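Local coordinates for NTD biosynthesis operon protein NtdA (Bacillus subtilis subsp. subtilis, PDB 4K2M) that catalyses the reversible, pyridoxal phosphate-dependent transfer of an amino group from glutamate to 3-dehydro-glucose 6-phosphate, forming kanosamine 6-phosphate, at residues C271-Y276 and K287-G292. Numbering follows the deposited sequence.
Sequences CIQFSY and KVINFG. With O1G (3-deoxy-3-[(E)-({3-hydroxy-2-methyl-5-[(phosphonooxy)methyl]pyridin-4-yl}methylidene)amino]-6-O-phosphono-alpha-D-gluco pyranose), chain I.
The last turn of helix 265-275 packs against a returning loop, while Cys271 and Ile272 rest on Ile122 of strand 120-124. Gln273 points at the loop with its CG anti to the carbonyl carbon and its chain extended, and it crosses Val288 at about a right angle, its amide end against a methyl group. CG2 of Val288 lies 3.6 Å from Gln273 NE2, OE1 meets CG2 of Ile289, and of the stem CB alone reaches Ile289 CD1; a glutamine suits this position because it is long enough to bring its flat amide out to these methyls. Phe274 carries the main contact: Ile289 drives CD1 over the ring centre in a CH-pi contact, 3.7 Å from the centroid and 1° off the normal. Ile289 manages this with CG1 in the crowded position between N and carbonyl carbon (chi1 59°) and an extended chi2. Phe274 CE1 also lies 3.7 Å from Phe291 O, and the ring touches Ile133 and Leu136 of helix 127-137. Beside it Gly292 passes with CA 3.6 Å from Phe274 O; having no side chain, it can run this close to the carbonyl oxygens of Gln273 and Phe274. Ser275 turns away from the loop and folds back, OG donating to Ile272 O at 2.7 Å from above the carbonyl plane. Tyr276 leaves the helix with CG anti to N (chi1 -162°), sending its OH to donate a 2.7 Å hydrogen bond to OP7, on the sugar phosphate of O1G. Across the loop, Lys287 NZ bonds Asn290 O and forms a salt bridge with Glu157 of the second subunit. The loop thus packs on the helix that presents Tyr276, beside a pocket completed by the second subunit, as in fold-type I aminotransferases.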
loop_
_atom_site.group_PDB
_atom_site.type_symbol
_atom_site.label_atom_id
_atom_site.label_comp_id
_atom_site.label_asym_id
_atom_site.label_seq_id
_atom_site.Cartn_x
_atom_site.Cartn_y
_atom_site.Cartn_z
ATOM N N CYS A 271 -5.024 10.115 -13.404
ATOM C CA CYS A 271 -4.999 9.374 -12.137
ATOM C C CYS A 271 -4.295 8.031 -12.287
ATOM O O CYS A 271 -3.510 7.643 -11.426
ATOM C CB CYS A 271 -6.412 9.128 -11.603
ATOM S SG CYS A 271 -7.234 10.616 -11.004
ATOM N N ILE A 272 -4.593 7.314 -13.368
ATOM C CA ILE A 272 -3.936 6.032 -13.597
ATOM C C ILE A 272 -2.437 6.235 -13.756
ATOM O O ILE A 272 -1.643 5.457 -13.216
ATOM C CB ILE A 272 -4.512 5.306 -14.824
ATOM C CG1 ILE A 272 -5.984 4.955 -14.578
ATOM C CG2 ILE A 272 -3.718 4.040 -15.119
ATOM C CD1 ILE A 272 -6.717 4.462 -15.821
ATOM N N GLN A 273 -2.039 7.274 -14.488
ATOM C CA GLN A 273 -0.612 7.537 -14.695
ATOM C C GLN A 273 0.091 7.846 -13.374
ATOM O O GLN A 273 1.131 7.273 -13.077
ATOM C CB GLN A 273 -0.399 8.676 -15.718
ATOM C CG GLN A 273 -0.960 8.338 -17.088
ATOM C CD GLN A 273 -1.110 9.557 -17.980
ATOM O OE1 GLN A 273 -0.962 10.700 -17.531
ATOM N NE2 GLN A 273 -1.398 9.316 -19.256
ATOM N N PHE A 274 -0.502 8.708 -12.557
ATOM C CA PHE A 274 0.087 9.019 -11.254
ATOM C C PHE A 274 0.093 7.822 -10.291
ATOM O O PHE A 274 0.979 7.711 -9.442
ATOM C CB PHE A 274 -0.636 10.200 -10.596
ATOM C CG PHE A 274 -0.065 11.536 -10.961
ATOM C CD1 PHE A 274 1.182 11.916 -10.491
ATOM C CD2 PHE A 274 -0.777 12.413 -11.762
ATOM C CE1 PHE A 274 1.718 13.156 -10.813
ATOM C CE2 PHE A 274 -0.250 13.661 -12.099
ATOM C CZ PHE A 274 0.992 14.032 -11.619
ATOM N N SER A 275 -0.888 6.933 -10.433
ATOM C CA SER A 275 -1.032 5.781 -9.531
ATOM C C SER A 275 -0.009 4.700 -9.837
ATOM O O SER A 275 0.237 3.784 -9.029
ATOM C CB SER A 275 -2.431 5.186 -9.671
ATOM O OG SER A 275 -2.505 4.375 -10.845
ATOM N N TYR A 276 0.569 4.767 -11.031
ATOM C CA TYR A 276 1.498 3.726 -11.437
ATOM C C TYR A 276 2.699 4.262 -12.218
ATOM O O TYR A 276 2.787 4.102 -13.442
ATOM C CB TYR A 276 0.760 2.617 -12.198
ATOM C CG TYR A 276 1.527 1.323 -12.292
ATOM C CD1 TYR A 276 1.908 0.635 -11.147
ATOM C CD2 TYR A 276 1.853 0.773 -13.530
ATOM C CE1 TYR A 276 2.613 -0.570 -11.231
ATOM C CE2 TYR A 276 2.551 -0.421 -13.629
ATOM C CZ TYR A 276 2.922 -1.087 -12.470
ATOM O OH TYR A 276 3.604 -2.273 -12.548
ATOM N N LYS A 287 7.277 5.935 -19.405
ATOM C CA LYS A 287 6.728 7.101 -18.706
ATOM C C LYS A 287 6.209 8.144 -19.679
ATOM O O LYS A 287 6.812 8.385 -20.730
ATOM C CB LYS A 287 7.772 7.712 -17.780
ATOM C CG LYS A 287 8.089 6.792 -16.610
ATOM C CD LYS A 287 9.198 7.341 -15.725
ATOM C CE LYS A 287 8.843 8.710 -15.177
ATOM N NZ LYS A 287 9.711 9.044 -13.985
ATOM N N VAL A 288 5.081 8.752 -19.330
ATOM C CA VAL A 288 4.517 9.824 -20.152
ATOM C C VAL A 288 4.280 11.082 -19.325
ATOM O O VAL A 288 3.925 12.131 -19.869
ATOM C CB VAL A 288 3.206 9.412 -20.843
ATOM C CG1 VAL A 288 3.438 8.247 -21.812
ATOM C CG2 VAL A 288 2.130 9.037 -19.809
ATOM N N ILE A 289 4.444 10.972 -18.007
ATOM C CA ILE A 289 4.507 12.152 -17.144
ATOM C C ILE A 289 5.786 12.117 -16.318
ATOM O O ILE A 289 6.444 11.077 -16.253
ATOM C CB ILE A 289 3.264 12.307 -16.250
ATOM C CG1 ILE A 289 3.076 11.073 -15.356
ATOM C CG2 ILE A 289 2.013 12.556 -17.108
ATOM C CD1 ILE A 289 2.012 11.249 -14.289
ATOM N N ASN A 290 6.130 13.235 -15.678
ATOM C CA ASN A 290 7.436 13.360 -15.025
ATOM C C ASN A 290 7.709 12.248 -14.015
ATOM O O ASN A 290 8.804 11.692 -13.974
ATOM C CB ASN A 290 7.582 14.719 -14.353
ATOM C CG ASN A 290 7.665 15.852 -15.361
ATOM O OD1 ASN A 290 7.884 15.614 -16.552
ATOM N ND2 ASN A 290 7.469 17.081 -14.896
ATOM N N PHE A 291 6.704 11.930 -13.204
ATOM C CA PHE A 291 6.829 10.832 -12.256
ATOM C C PHE A 291 5.468 10.332 -11.816
ATOM O O PHE A 291 4.445 10.977 -12.043
ATOM C CB PHE A 291 7.609 11.290 -11.020
ATOM C CG PHE A 291 6.852 12.236 -10.139
ATOM C CD1 PHE A 291 6.101 11.767 -9.065
ATOM C CD2 PHE A 291 6.904 13.604 -10.375
ATOM C CE1 PHE A 291 5.395 12.655 -8.251
ATOM C CE2 PHE A 291 6.213 14.489 -9.568
ATOM C CZ PHE A 291 5.453 14.011 -8.504
ATOM N N GLY A 292 5.461 9.191 -11.145
ATOM C CA GLY A 292 4.239 8.685 -10.555
ATOM C C GLY A 292 4.595 7.895 -9.322
ATOM O O GLY A 292 5.763 7.819 -8.952
HETATM P P O1G I . 8.341 -1.823 -5.335
HETATM C C3A O1G I . 13.215 -2.422 -8.424
HETATM O O3 O1G I . 13.358 -3.479 -9.262
HETATM C C1 O1G I . 8.949 -5.065 -12.268
HETATM N "N1'" O1G I . 14.099 -0.592 -7.224
HETATM C C2 O1G I . 10.081 -4.435 -11.453
HETATM O O2 O1G I . 11.287 -5.206 -11.782
HETATM C C9A O1G I . 14.298 -1.626 -8.061
HETATM C C2A O1G I . 15.703 -1.896 -8.581
HETATM C C3 O1G I . 9.819 -4.486 -9.942
HETATM N "N3'" O1G I . 10.864 -3.609 -9.396
HETATM O O1 O1G I . 8.908 -6.476 -12.035
HETATM C C4 O1G I . 8.385 -4.027 -9.587
HETATM O O4 O1G I . 8.256 -4.570 -8.256
HETATM C C4A O1G I . 11.946 -2.149 -7.920
HETATM C C4B O1G I . 10.776 -2.962 -8.295
HETATM C C5 O1G I . 7.403 -4.786 -10.476
HETATM O O5 O1G I . 7.666 -4.538 -11.868
HETATM C C5A O1G I . 11.776 -1.081 -7.055
HETATM C C5T O1G I . 10.458 -0.632 -6.412
HETATM C C6 O1G I . 5.974 -4.343 -10.330
HETATM C C6A O1G I . 12.877 -0.311 -6.716
HETATM O OP1 O1G I . 7.793 -0.436 -5.097
HETATM O OP2 O1G I . 8.233 -2.689 -4.115
HETATM O OP3 O1G I . 7.716 -2.441 -6.605
HETATM O OP4 O1G I . 9.958 -1.718 -5.578
HETATM O O6 O1G I . 5.020 -5.050 -11.036
HETATM P "P'" O1G I . 3.534 -5.191 -10.432
HETATM O OP6 O1G I . 3.706 -5.753 -9.030
HETATM O OP7 O1G I . 2.917 -3.807 -10.475
HETATM O OP8 O1G I . 2.883 -6.182 -11.391
#